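Local atomic coordinates of serine protease inhibitor (Thermoanaerobacter tengcongensis, PDB entry 2PEF), a protein that probably inhibits serine proteases as a member of the serpin family, and is captured here in the latent state. Residues A[195-201]-A[259-265]; A[209-213]-A[225-230]; A[247-252]-A[360-366]; A[311-315]-A[325-329]. All blocks are in the same frame, centred on the assembly; numbering follows the deposited sequence. Where two conformers were deposited one is given.

Contact 1 (A[195-201]-A[259-265]); sequences EFMNSEE and VRASLPK
Segments 195-201 and 259-265 pair as antiparallel extended strands. Their axes come within 4.3 Å, with 153° between the chain directions. Val-259 faces Glu-201 in a hydrogen-bonded pair: Glu-201 N to Val-259 O is 2.9 Å, and Val-259 N to Glu-201 O 2.8 Å. Arg-260 lies opposite Glu-200; a water bridges Arg-260 NH1 (3.1 Å) and Glu-200 OE2 (2.7 Å). Ala-261 N binds Ser-199 O at 2.8 Å; Ser-199 N returns to Ala-261 O at 3.0 Å. Ser-262 and Asn-198 form a non-hydrogen-bonded pair. Leu-263 O accepts from Met-197 N at 2.7 Å; Leu-263 N donates to Met-197 O at 2.9 Å. Pro-264 packs CB over the Phe-196 ring, 3.7 Å from its centroid, a CH-pi contact. Lys-265 N donates to Glu-195 O (3.0 Å); its extended side chain salt-bridges NZ to Glu-195 OE1 (2.9 Å), with Glu-320 as second partner. These strands are s3C and s2C of serpin sheet C. Strand 179-185 flanks Phe-196, Val-318 of strand 310-318 meets Met-197 and Leu-263, and Phe-213 packs on Ala-261.

Contact 2 (A[209-213]-A[225-230]); sequences NAVGF and VAILPD
Asn-209 starts this pairing from a turn residue with positive phi (60/20). Asn-209 O accepts a hydrogen bond from Asp-230 N at 2.8 Å. Antiparallel strands follow, 4.5 Å apart at the axes and 157° between directions. Ala-210 is in a non-hydrogen-bonded pair with Pro-229, and its CB touches Ile-227 CG2 at 3.9 Å. Val-211 is hydrogen-bonded both ways to Leu-228: Val-211 N to Leu-228 O 3.2 Å, Leu-228 N to Val-211 O 2.7 Å. Gly-212 faces Ile-227 and brings CA to 3.1 Å from Ala-226 O; a CB here would clash with that oxygen. Phe-213 N reaches Ala-226 O at 3.1 Å, and Ala-226 N reaches Phe-213 O at 3.0 Å. With chi1 p, the Phe-213 ring lies over Ala-226 CB, 3.9 Å from centroid to CB, a CH-pi contact. This is the beta hairpin of strands 210-216 and 222-229, matching s2B and s3B of serpin sheet B. Strands 203-207 and 345-357 flank it, and Tyr-238 of helix 235-241 packs on Ala-210, Ile-227 and Pro-229.

Contact 3 (A[247-252]-A[360-366]); sequences FIDLIK and TNLPIFI
The backbone O of Asn-361 is buried with no polar partner in the model. Two apolar side chains lie against it: Ile-248 CD1 at 3.4 Å from Asn-361 O, and Phe-247 CE2, at the ring edge, at 3.5 Å from the same atom. Asn-361, with positive phi (70/13), is the middle residue of an ST turn in which Leu-362 N donates to Thr-360 OG1 at 3.1 Å. Asp-357 is also hydrogen-bonded to this hydroxyl. Asn-361 CB points toward the helix; Asn-361 OD1 lies 3.4 Å from Ile-251 CG2 and Asn-361 ND2 3.6 Å from Lys-252 CG. Phe-247, chi1 t, also brings CE2 to 3.8 Å from Pro-363 CD and CE1 to 4.0 Å from Ile-366 CD1. The contact is packing without polar bonds. At Ile-364 and Phe-365 the chain turns a corner through a classic beta bulge facing Ile-355. Helix 244-252, hH of the serpin fold, packs on the start of strand 362-372 (s5B). Ile-356 of strand 345-357 and Tyr-11, Ala-14 and Ile-18 of helix 7-22 also pack here.

Contact 4 (A[311-315]-A[325-329]); sequences LHKTF and AGAVT
His-312 turns its ring edge to Thr-329, with CD2 2.9 Å from Thr-329 OG1. Its chi1 is t, which brings the imidazole nearer the partner strand. The two segments are extended and antiparallel, 4.6 Å apart at the axes and 172° between directions. Lys-313 and Val-328 form a hydrogen-bonded pair: Lys-313 N to Val-328 O is 2.9 Å, Val-328 N to Lys-313 O 2.8 Å. Thr-314 meets Ala-327 in a non-hydrogen-bonded pair, CG2 to CB 3.8 Å. Phe-315 and Gly-326 form another hydrogen-bonded pair: Phe-315 N to Gly-326 O is 2.9 Å, Gly-326 N to Phe-315 O 2.8 Å. CA-H...O contacts fill the gaps. By serpin topology, 310-318 is s5A and 322-331 is the N-terminal part of the reactive-centre loop, inserted as s4A, as expected for the latent state, in which the loop inserts without being cleaved. The inserted strand lies between strands 158-169 and 310-318; strand 255-273 flanks 310-318 beyond. Ser-37 of helix 35-46 binds Thr-329 OG1, and Phe-365 of strand 362-372 packs on Ala-325 and Ala-327.

Overall arrangement
All four contacts belong to one serpin fold. Along the chain, contact 2 falls between the two halves of contact 1, and contact 4 between those of contact 3; contacts 1 and 3 alternate. Contacts 1 and 2 have centres about 13 Å apart and touch where Phe-213 packs on Ala-261. Contacts 2 and 3, centres also about 13 Å apart, meet through Ile-227 and Leu-250. Contacts 3 and 4, centres about 19 Å apart, touch through Phe-365 against Gly-326 and Ala-327. Contacts 1 and 4 have centres about 26 Å apart, yet strands 255-273 and 310-318 are neighbours. The contacts thus join sheets C, B and A; the latent form is seen in inserted strand 322-331.

Contact 1 (A[195-201]-A[259-265])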
loop_
_atom_site.group_PDB
_atom_site.type_symbol
_atom_site.label_atom_id
_atom_site.label_comp_id
_atom_site.label_asym_id
_atom_site.label_seq_id
_atom_site.Cartn_x
_atom_site.Cartn_y
_atom_site.Cartn_z
ATOM N N GLU A 195 -14.187 -20.450 -7.508
ATOM C CA GLU A 195 -13.073 -21.244 -7.993
ATOM C C GLU A 195 -11.895 -21.183 -7.029
ATOM O O GLU A 195 -11.464 -20.101 -6.620
ATOM C CB GLU A 195 -12.662 -20.804 -9.398
ATOM C CG GLU A 195 -13.574 -21.348 -10.492
ATOM C CD GLU A 195 -13.034 -21.106 -11.894
ATOM O OE1 GLU A 195 -12.782 -19.934 -12.249
ATOM O OE2 GLU A 195 -12.872 -22.091 -12.647
ATOM N N PHE A 196 -11.402 -22.362 -6.661
ATOM C CA PHE A 196 -10.237 -22.500 -5.804
ATOM C C PHE A 196 -9.097 -23.131 -6.588
ATOM O O PHE A 196 -9.316 -23.973 -7.457
ATOM C CB PHE A 196 -10.573 -23.328 -4.566
ATOM C CG PHE A 196 -11.161 -22.524 -3.444
ATOM C CD1 PHE A 196 -12.477 -22.072 -3.507
ATOM C CD2 PHE A 196 -10.400 -22.219 -2.325
ATOM C CE1 PHE A 196 -13.025 -21.325 -2.462
ATOM C CE2 PHE A 196 -10.941 -21.470 -1.268
ATOM C CZ PHE A 196 -12.255 -21.026 -1.341
ATOM N N MET A 197 -7.882 -22.703 -6.285
ATOM C CA MET A 197 -6.729 -23.058 -7.099
ATOM C C MET A 197 -5.720 -23.864 -6.284
ATOM O O MET A 197 -5.200 -23.385 -5.272
ATOM C CB MET A 197 -6.085 -21.797 -7.683
ATOM C CG MET A 197 -7.065 -20.830 -8.359
ATOM S SD MET A 197 -6.275 -19.433 -9.187
ATOM C CE MET A 197 -5.591 -18.520 -7.804
ATOM N N ASN A 198 -5.466 -25.089 -6.739
ATOM C CA ASN A 198 -4.588 -26.039 -6.056
ATOM C C ASN A 198 -3.172 -25.989 -6.595
ATOM O O ASN A 198 -2.963 -25.966 -7.813
ATOM C CB ASN A 198 -5.102 -27.468 -6.239
ATOM C CG ASN A 198 -6.403 -27.733 -5.509
ATOM O OD1 ASN A 198 -6.771 -27.025 -4.574
ATOM N ND2 ASN A 198 -7.103 -28.783 -5.932
ATOM N N SER A 199 -2.205 -25.998 -5.683
ATOM C CA SER A 199 -0.797 -26.048 -6.053
ATOM C C SER A 199 0.037 -26.799 -5.024
ATOM O O SER A 199 -0.411 -27.057 -3.901
ATOM C CB SER A 199 -0.240 -24.633 -6.216
ATOM O OG SER A 199 -0.328 -23.923 -4.993
ATOM N N GLU A 200 1.251 -27.158 -5.427
ATOM C CA GLU A 200 2.259 -27.617 -4.493
ATOM C C GLU A 200 3.212 -26.471 -4.250
ATOM O O GLU A 200 3.788 -25.919 -5.191
ATOM C CB GLU A 200 3.035 -28.801 -5.054
ATOM C CG GLU A 200 2.273 -30.099 -5.051
ATOM C CD GLU A 200 2.987 -31.185 -5.821
ATOM O OE1 GLU A 200 4.178 -31.000 -6.169
ATOM O OE2 GLU A 200 2.351 -32.226 -6.076
ATOM N N GLU A 201 3.370 -26.104 -2.986
ATOM C CA GLU A 201 4.314 -25.052 -2.628
ATOM C C GLU A 201 5.440 -25.618 -1.780
ATOM O O GLU A 201 5.325 -26.723 -1.246
ATOM C CB GLU A 201 3.602 -23.884 -1.939
ATOM C CG GLU A 201 2.499 -23.233 -2.783
ATOM C CD GLU A 201 2.956 -22.764 -4.165
ATOM O OE1 GLU A 201 4.158 -22.454 -4.366
ATOM O OE2 GLU A 201 2.087 -22.703 -5.057
ATOM N N VAL A 259 4.082 -28.514 0.448
ATOM C CA VAL A 259 2.771 -28.128 1.000
ATOM C C VAL A 259 1.690 -28.250 -0.078
ATOM O O VAL A 259 1.890 -27.763 -1.192
ATOM C CB VAL A 259 2.785 -26.637 1.463
ATOM C CG1 VAL A 259 1.499 -26.267 2.200
ATOM C CG2 VAL A 259 4.002 -26.335 2.324
ATOM N N ARG A 260 0.552 -28.849 0.257
ATOM C CA ARG A 260 -0.590 -28.851 -0.640
ATOM C C ARG A 260 -1.394 -27.587 -0.353
ATOM O O ARG A 260 -2.053 -27.482 0.687
ATOM C CB ARG A 260 -1.433 -30.110 -0.435
ATOM C CG ARG A 260 -2.581 -30.231 -1.403
ATOM C CD ARG A 260 -3.156 -31.637 -1.448
ATOM N NE ARG A 260 -3.979 -31.786 -2.642
ATOM C CZ ARG A 260 -3.520 -32.184 -3.824
ATOM N NH1 ARG A 260 -2.238 -32.506 -3.981
ATOM N NH2 ARG A 260 -4.347 -32.262 -4.854
ATOM N N ALA A 261 -1.320 -26.631 -1.277
ATOM C CA ALA A 261 -1.907 -25.305 -1.075
ATOM C C ALA A 261 -3.183 -25.108 -1.878
ATOM O O ALA A 261 -3.332 -25.650 -2.973
ATOM C CB ALA A 261 -0.897 -24.223 -1.424
ATOM N N SER A 262 -4.100 -24.331 -1.312
ATOM C CA SER A 262 -5.341 -23.976 -1.980
ATOM C C SER A 262 -5.605 -22.487 -1.793
ATOM O O SER A 262 -5.615 -21.985 -0.666
ATOM C CB SER A 262 -6.502 -24.812 -1.441
ATOM O OG SER A 262 -7.749 -24.314 -1.889
ATOM N N LEU A 263 -5.816 -21.799 -2.911
ATOM C CA LEU A 263 -6.034 -20.361 -2.914
ATOM C C LEU A 263 -7.264 -20.028 -3.753
ATOM O O LEU A 263 -7.357 -20.433 -4.910
ATOM C CB LEU A 263 -4.804 -19.642 -3.478
ATOM C CG LEU A 263 -4.778 -18.112 -3.482
ATOM C CD1 LEU A 263 -4.752 -17.565 -2.055
ATOM C CD2 LEU A 263 -3.574 -17.614 -4.268
ATOM N N PRO A 264 -8.231 -19.294 -3.169
ATOM C CA PRO A 264 -9.359 -18.934 -4.026
ATOM C C PRO A 264 -8.964 -17.837 -5.001
ATOM O O PRO A 264 -8.098 -17.016 -4.692
ATOM C CB PRO A 264 -10.383 -18.365 -3.039
ATOM C CG PRO A 264 -9.550 -17.824 -1.913
ATOM C CD PRO A 264 -8.388 -18.772 -1.796
ATOM N N LYS A 265 -9.597 -17.814 -6.168
ATOM C CA LYS A 265 -9.548 -16.620 -7.001
ATOM C C LYS A 265 -10.287 -15.531 -6.231
ATOM O O LYS A 265 -11.365 -15.777 -5.674
ATOM C CB LYS A 265 -10.219 -16.866 -8.347
ATOM C CG LYS A 265 -9.512 -17.893 -9.206
ATOM C CD LYS A 265 -10.041 -17.887 -10.632
ATOM C CE LYS A 265 -9.467 -19.046 -11.430
ATOM N NZ LYS A 265 -10.078 -19.146 -12.789
HETATM O O HOH W 1 -0.366 -32.187 -6.453
#

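Contact 2 (A[209-213]-A[225-230])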
loop_
_atom_site.group_PDB
_atom_site.type_symbol
_atom_site.label_atom_id
_atom_site.label_comp_id
_atom_site.label_asym_id
_atom_site.label_seq_id
_atom_site.Cartn_x
_atom_site.Cartn_y
_atom_site.Cartn_z
ATOM N N ASN A 209 -0.775 -20.294 16.462
ATOM C CA ASN A 209 -2.124 -20.021 15.951
ATOM C C ASN A 209 -2.242 -19.724 14.451
ATOM O O ASN A 209 -3.237 -19.155 14.009
ATOM C CB ASN A 209 -2.806 -18.926 16.776
ATOM C CG ASN A 209 -3.038 -19.345 18.206
ATOM O OD1 ASN A 209 -3.920 -20.155 18.495
ATOM N ND2 ASN A 209 -2.255 -18.787 19.116
ATOM N N ALA A 210 -1.247 -20.121 13.665
ATOM C CA ALA A 210 -1.307 -19.871 12.224
ATOM C C ALA A 210 -0.467 -20.843 11.418
ATOM O O ALA A 210 0.604 -21.268 11.853
ATOM C CB ALA A 210 -0.901 -18.437 11.908
ATOM N N VAL A 211 -0.988 -21.199 10.248
ATOM C CA VAL A 211 -0.240 -21.918 9.220
ATOM C C VAL A 211 -0.398 -21.159 7.901
ATOM O O VAL A 211 -1.222 -20.251 7.790
ATOM C CB VAL A 211 -0.674 -23.416 9.067
ATOM C CG1 VAL A 211 -0.447 -24.185 10.368
ATOM C CG2 VAL A 211 -2.131 -23.549 8.592
ATOM N N GLY A 212 0.388 -21.528 6.900
ATOM C CA GLY A 212 0.295 -20.868 5.605
ATOM C C GLY A 212 1.408 -21.286 4.680
ATOM O O GLY A 212 2.111 -22.259 4.945
ATOM N N PHE A 213 1.567 -20.527 3.601
ATOM C CA PHE A 213 2.565 -20.825 2.581
ATOM C C PHE A 213 3.046 -19.565 1.868
ATOM O O PHE A 213 2.446 -18.486 1.985
ATOM C CB PHE A 213 2.002 -21.823 1.559
ATOM C CG PHE A 213 0.812 -21.302 0.788
ATOM C CD1 PHE A 213 0.990 -20.532 -0.361
ATOM C CD2 PHE A 213 -0.489 -21.597 1.204
ATOM C CE1 PHE A 213 -0.101 -20.053 -1.078
ATOM C CE2 PHE A 213 -1.592 -21.120 0.489
ATOM C CZ PHE A 213 -1.397 -20.346 -0.647
ATOM N N VAL A 225 2.372 -14.281 0.057
ATOM C CA VAL A 225 2.324 -14.890 1.382
ATOM C C VAL A 225 0.862 -15.065 1.792
ATOM O O VAL A 225 0.087 -14.113 1.716
ATOM C CB VAL A 225 3.066 -13.994 2.411
ATOM C CG1 VAL A 225 2.867 -14.501 3.844
ATOM C CG2 VAL A 225 4.547 -13.908 2.064
ATOM N N ALA A 226 0.491 -16.280 2.210
ATOM C CA ALA A 226 -0.859 -16.563 2.712
ATOM C C ALA A 226 -0.762 -17.085 4.136
ATOM O O ALA A 226 0.014 -18.001 4.402
ATOM C CB ALA A 226 -1.568 -17.579 1.824
ATOM N N ILE A 227 -1.532 -16.493 5.050
ATOM C CA ILE A 227 -1.475 -16.855 6.467
ATOM C C ILE A 227 -2.876 -17.161 6.975
ATOM O O ILE A 227 -3.774 -16.337 6.849
ATOM C CB ILE A 227 -0.848 -15.726 7.321
ATOM C CG1 ILE A 227 0.571 -15.413 6.843
ATOM C CG2 ILE A 227 -0.857 -16.099 8.816
ATOM C CD1 ILE A 227 1.119 -14.118 7.387
ATOM N N LEU A 228 -3.055 -18.352 7.537
ATOM C CA LEU A 228 -4.363 -18.793 7.994
ATOM C C LEU A 228 -4.403 -18.960 9.513
ATOM O O LEU A 228 -3.893 -19.947 10.040
ATOM C CB LEU A 228 -4.742 -20.116 7.315
ATOM C CG LEU A 228 -6.124 -20.705 7.611
ATOM C CD1 LEU A 228 -7.204 -19.971 6.823
ATOM C CD2 LEU A 228 -6.123 -22.188 7.274
ATOM N N PRO A 229 -4.989 -17.980 10.224
ATOM C CA PRO A 229 -5.185 -18.131 11.668
ATOM C C PRO A 229 -6.080 -19.331 11.981
ATOM O O PRO A 229 -7.045 -19.590 11.262
ATOM C CB PRO A 229 -5.862 -16.816 12.063
ATOM C CG PRO A 229 -5.443 -15.849 10.994
ATOM C CD PRO A 229 -5.470 -16.671 9.748
ATOM N N ASP A 230 -5.745 -20.062 13.040
ATOM C CA ASP A 230 -6.486 -21.275 13.390
ATOM C C ASP A 230 -7.717 -20.976 14.244
ATOM O O ASP A 230 -7.988 -19.819 14.562
ATOM C CB ASP A 230 -5.567 -22.339 14.022
ATOM C CG ASP A 230 -5.078 -21.979 15.425
ATOM O OD1 ASP A 230 -5.698 -21.151 16.133
ATOM O OD2 ASP A 230 -4.054 -22.565 15.836
#

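Contact 3 (A[247-252]-A[360-366])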
loop_
_atom_site.group_PDB
_atom_site.type_symbol
_atom_site.label_atom_id
_atom_site.label_comp_id
_atom_site.label_asym_id
_atom_site.label_seq_id
_atom_site.Cartn_x
_atom_site.Cartn_y
_atom_site.Cartn_z
ATOM N N PHE A 247 6.511 -10.189 11.371
ATOM C CA PHE A 247 6.209 -10.411 9.957
ATOM C C PHE A 247 7.443 -10.855 9.166
ATOM O O PHE A 247 7.382 -11.828 8.418
ATOM C CB PHE A 247 5.582 -9.165 9.323
ATOM C CG PHE A 247 5.179 -9.360 7.887
ATOM C CD1 PHE A 247 4.015 -10.049 7.569
ATOM C CD2 PHE A 247 5.973 -8.869 6.853
ATOM C CE1 PHE A 247 3.640 -10.246 6.249
ATOM C CE2 PHE A 247 5.604 -9.058 5.524
ATOM C CZ PHE A 247 4.434 -9.754 5.227
ATOM N N ILE A 248 8.556 -10.141 9.323
ATOM C CA ILE A 248 9.788 -10.520 8.628
ATOM C C ILE A 248 10.210 -11.922 9.068
ATOM O O ILE A 248 10.577 -12.757 8.233
ATOM C CB ILE A 248 10.945 -9.496 8.844
ATOM C CG1 ILE A 248 10.552 -8.087 8.371
ATOM C CG2 ILE A 248 12.225 -9.960 8.147
ATOM C CD1 ILE A 248 10.224 -7.952 6.873
ATOM N N ASP A 249 10.126 -12.183 10.373
ATOM C CA ASP A 249 10.538 -13.473 10.938
ATOM C C ASP A 249 9.706 -14.659 10.463
ATOM O O ASP A 249 10.245 -15.735 10.240
ATOM C CB ASP A 249 10.556 -13.421 12.471
ATOM C CG ASP A 249 11.762 -12.680 13.019
ATOM O OD1 ASP A 249 12.607 -12.219 12.222
ATOM O OD2 ASP A 249 11.867 -12.560 14.259
ATOM N N LEU A 250 8.398 -14.475 10.312
ATOM C CA LEU A 250 7.547 -15.581 9.883
ATOM C C LEU A 250 7.859 -16.021 8.447
ATOM O O LEU A 250 7.728 -17.201 8.118
ATOM C CB LEU A 250 6.056 -15.275 10.097
ATOM C CG LEU A 250 5.312 -14.238 9.252
ATOM C CD1 LEU A 250 4.808 -14.849 7.950
ATOM C CD2 LEU A 250 4.141 -13.673 10.044
ATOM N N ILE A 251 8.295 -15.074 7.615
ATOM C CA ILE A 251 8.725 -15.376 6.250
ATOM C C ILE A 251 10.109 -16.028 6.265
ATOM O O ILE A 251 10.326 -17.049 5.604
ATOM C CB ILE A 251 8.741 -14.109 5.346
ATOM C CG1 ILE A 251 7.326 -13.555 5.157
ATOM C CG2 ILE A 251 9.379 -14.415 3.991
ATOM C CD1 ILE A 251 7.287 -12.103 4.708
ATOM N N LYS A 252 11.036 -15.430 7.017
ATOM C CA LYS A 252 12.386 -15.970 7.183
ATOM C C LYS A 252 12.362 -17.385 7.761
ATOM O O LYS A 252 13.181 -18.228 7.392
ATOM C CB LYS A 252 13.226 -15.062 8.086
ATOM C CG LYS A 252 13.734 -13.803 7.416
ATOM C CD LYS A 252 14.693 -13.059 8.331
ATOM C CE LYS A 252 15.365 -11.907 7.604
ATOM N NZ LYS A 252 16.270 -11.141 8.505
ATOM N N THR A 360 13.916 -8.175 0.506
ATOM C CA THR A 360 13.810 -7.548 1.830
ATOM C C THR A 360 12.769 -8.215 2.734
ATOM O O THR A 360 12.810 -8.050 3.953
ATOM C CB THR A 360 13.421 -6.056 1.721
ATOM O OG1 THR A 360 12.144 -5.950 1.078
ATOM C CG2 THR A 360 14.465 -5.256 0.942
ATOM N N ASN A 361 11.840 -8.952 2.123
ATOM C CA ASN A 361 10.650 -9.496 2.795
ATOM C C ASN A 361 9.611 -8.437 3.191
ATOM O O ASN A 361 8.664 -8.723 3.926
ATOM C CB ASN A 361 11.024 -10.400 3.973
ATOM C CG ASN A 361 11.614 -11.713 3.523
ATOM O OD1 ASN A 361 11.363 -12.165 2.406
ATOM N ND2 ASN A 361 12.406 -12.338 4.386
ATOM N N LEU A 362 9.769 -7.224 2.661
ATOM C CA LEU A 362 8.821 -6.139 2.909
ATOM C C LEU A 362 7.527 -6.304 2.112
ATOM O O LEU A 362 7.564 -6.678 0.940
ATOM C CB LEU A 362 9.458 -4.784 2.587
ATOM C CG LEU A 362 10.539 -4.297 3.556
ATOM C CD1 LEU A 362 11.271 -3.092 2.979
ATOM C CD2 LEU A 362 9.943 -3.961 4.917
ATOM N N PRO A 363 6.375 -6.023 2.748
ATOM C CA PRO A 363 5.098 -6.160 2.049
ATOM C C PRO A 363 4.755 -4.959 1.167
ATOM O O PRO A 363 4.465 -3.867 1.676
ATOM C CB PRO A 363 4.094 -6.294 3.192
ATOM C CG PRO A 363 4.691 -5.502 4.309
ATOM C CD PRO A 363 6.195 -5.591 4.149
ATOM N N ILE A 364 4.788 -5.169 -0.147
ATOM C CA ILE A 364 4.338 -4.155 -1.105
ATOM C C ILE A 364 2.837 -3.926 -0.938
ATOM O O ILE A 364 2.377 -2.786 -0.919
ATOM C CB ILE A 364 4.663 -4.559 -2.575
ATOM C CG1 ILE A 364 6.150 -4.916 -2.740
ATOM C CG2 ILE A 364 4.217 -3.476 -3.566
ATOM C CD1 ILE A 364 7.128 -3.771 -2.499
ATOM N N PHE A 365 2.099 -5.029 -0.820
ATOM C CA PHE A 365 0.676 -5.039 -0.495
ATOM C C PHE A 365 0.447 -5.998 0.666
ATOM O O PHE A 365 1.135 -7.021 0.789
ATOM C CB PHE A 365 -0.149 -5.500 -1.700
ATOM C CG PHE A 365 -0.241 -4.482 -2.803
ATOM C CD1 PHE A 365 0.760 -4.384 -3.771
ATOM C CD2 PHE A 365 -1.344 -3.632 -2.889
ATOM C CE1 PHE A 365 0.669 -3.447 -4.801
ATOM C CE2 PHE A 365 -1.441 -2.690 -3.909
ATOM C CZ PHE A 365 -0.436 -2.595 -4.866
ATOM N N ILE A 366 -0.510 -5.663 1.524
ATOM C CA ILE A 366 -0.897 -6.549 2.627
ATOM C C ILE A 366 -2.398 -6.392 2.892
ATOM O O ILE A 366 -2.929 -5.279 2.879
ATOM C CB ILE A 366 -0.016 -6.335 3.900
ATOM C CG1 ILE A 366 -0.350 -7.369 4.982
ATOM C CG2 ILE A 366 -0.126 -4.899 4.425
ATOM C CD1 ILE A 366 0.728 -7.509 6.061
#

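Contact 4 (A[311-315]-A[325-329])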
loop_
_atom_site.group_PDB
_atom_site.type_symbol
_atom_site.label_atom_id
_atom_site.label_comp_id
_atom_site.label_asym_id
_atom_site.label_seq_id
_atom_site.Cartn_x
_atom_site.Cartn_y
_atom_site.Cartn_z
ATOM N N LEU A 311 -5.849 9.837 1.906
ATOM C CA LEU A 311 -6.748 8.822 1.364
ATOM C C LEU A 311 -5.960 7.734 0.647
ATOM O O LEU A 311 -5.005 8.020 -0.070
ATOM C CB LEU A 311 -7.765 9.461 0.414
ATOM C CG LEU A 311 -8.949 8.632 -0.104
ATOM C CD1 LEU A 311 -9.940 8.308 1.008
ATOM C CD2 LEU A 311 -9.648 9.364 -1.245
ATOM N N HIS A 312 -6.384 6.489 0.851
ATOM C CA HIS A 312 -5.739 5.318 0.283
ATOM C C HIS A 312 -6.787 4.495 -0.460
ATOM O O HIS A 312 -7.828 4.177 0.104
ATOM C CB HIS A 312 -5.117 4.481 1.408
ATOM C CG HIS A 312 -4.022 3.568 0.953
ATOM N ND1 HIS A 312 -4.095 2.196 1.053
ATOM C CD2 HIS A 312 -2.817 3.838 0.405
ATOM C CE1 HIS A 312 -2.980 1.664 0.582
ATOM N NE2 HIS A 312 -2.188 2.639 0.183
ATOM N N LYS A 313 -6.512 4.177 -1.725
ATOM C CA LYS A 313 -7.387 3.332 -2.541
ATOM C C LYS A 313 -6.568 2.188 -3.101
ATOM O O LYS A 313 -5.478 2.401 -3.630
ATOM C CB LYS A 313 -8.002 4.113 -3.704
ATOM C CG LYS A 313 -9.098 5.088 -3.330
ATOM C CD LYS A 313 -9.879 5.564 -4.565
ATOM C CE LYS A 313 -10.665 4.434 -5.228
ATOM N NZ LYS A 313 -11.667 4.942 -6.212
ATOM N N THR A 314 -7.093 0.972 -2.994
ATOM C CA THR A 314 -6.380 -0.196 -3.490
ATOM C C THR A 314 -7.294 -1.124 -4.274
ATOM O O THR A 314 -8.516 -1.064 -4.150
ATOM C CB THR A 314 -5.748 -1.002 -2.352
ATOM O OG1 THR A 314 -6.768 -1.353 -1.410
ATOM C CG2 THR A 314 -4.656 -0.196 -1.651
ATOM N N PHE A 315 -6.670 -1.985 -5.071
ATOM C CA PHE A 315 -7.359 -2.980 -5.876
ATOM C C PHE A 315 -6.454 -4.198 -5.995
ATOM O O PHE A 315 -5.234 -4.059 -6.084
ATOM C CB PHE A 315 -7.655 -2.419 -7.274
ATOM C CG PHE A 315 -8.066 -3.464 -8.273
ATOM C CD1 PHE A 315 -9.406 -3.806 -8.436
ATOM C CD2 PHE A 315 -7.110 -4.113 -9.051
ATOM C CE1 PHE A 315 -9.785 -4.779 -9.356
ATOM C CE2 PHE A 315 -7.481 -5.087 -9.979
ATOM C CZ PHE A 315 -8.820 -5.421 -10.129
ATOM N N ALA A 325 -2.265 -5.931 -8.733
ATOM C CA ALA A 325 -2.621 -5.134 -7.569
ATOM C C ALA A 325 -2.254 -3.681 -7.824
ATOM O O ALA A 325 -1.260 -3.390 -8.495
ATOM C CB ALA A 325 -1.924 -5.656 -6.331
ATOM N N GLY A 326 -3.078 -2.775 -7.313
ATOM C CA GLY A 326 -2.877 -1.352 -7.525
ATOM C C GLY A 326 -3.173 -0.560 -6.269
ATOM O O GLY A 326 -3.999 -0.963 -5.445
ATOM N N ALA A 327 -2.489 0.568 -6.125
ATOM C CA ALA A 327 -2.705 1.449 -4.989
ATOM C C ALA A 327 -2.497 2.903 -5.364
ATOM O O ALA A 327 -1.670 3.235 -6.215
ATOM C CB ALA A 327 -1.794 1.075 -3.834
ATOM N N VAL A 328 -3.284 3.760 -4.732
ATOM C CA VAL A 328 -3.069 5.191 -4.799
ATOM C C VAL A 328 -3.129 5.724 -3.381
ATOM O O VAL A 328 -3.957 5.288 -2.580
ATOM C CB VAL A 328 -4.138 5.906 -5.666
ATOM C CG1 VAL A 328 -3.978 7.425 -5.590
ATOM C CG2 VAL A 328 -4.057 5.440 -7.116
ATOM N N THR A 329 -2.207 6.628 -3.071
ATOM C CA THR A 329 -2.270 7.400 -1.836
ATOM C C THR A 329 -2.259 8.884 -2.192
ATOM O O THR A 329 -1.376 9.350 -2.905
ATOM C CB THR A 329 -1.101 7.079 -0.883
ATOM O OG1 THR A 329 -0.954 5.660 -0.759
ATOM C CG2 THR A 329 -1.354 7.689 0.498
#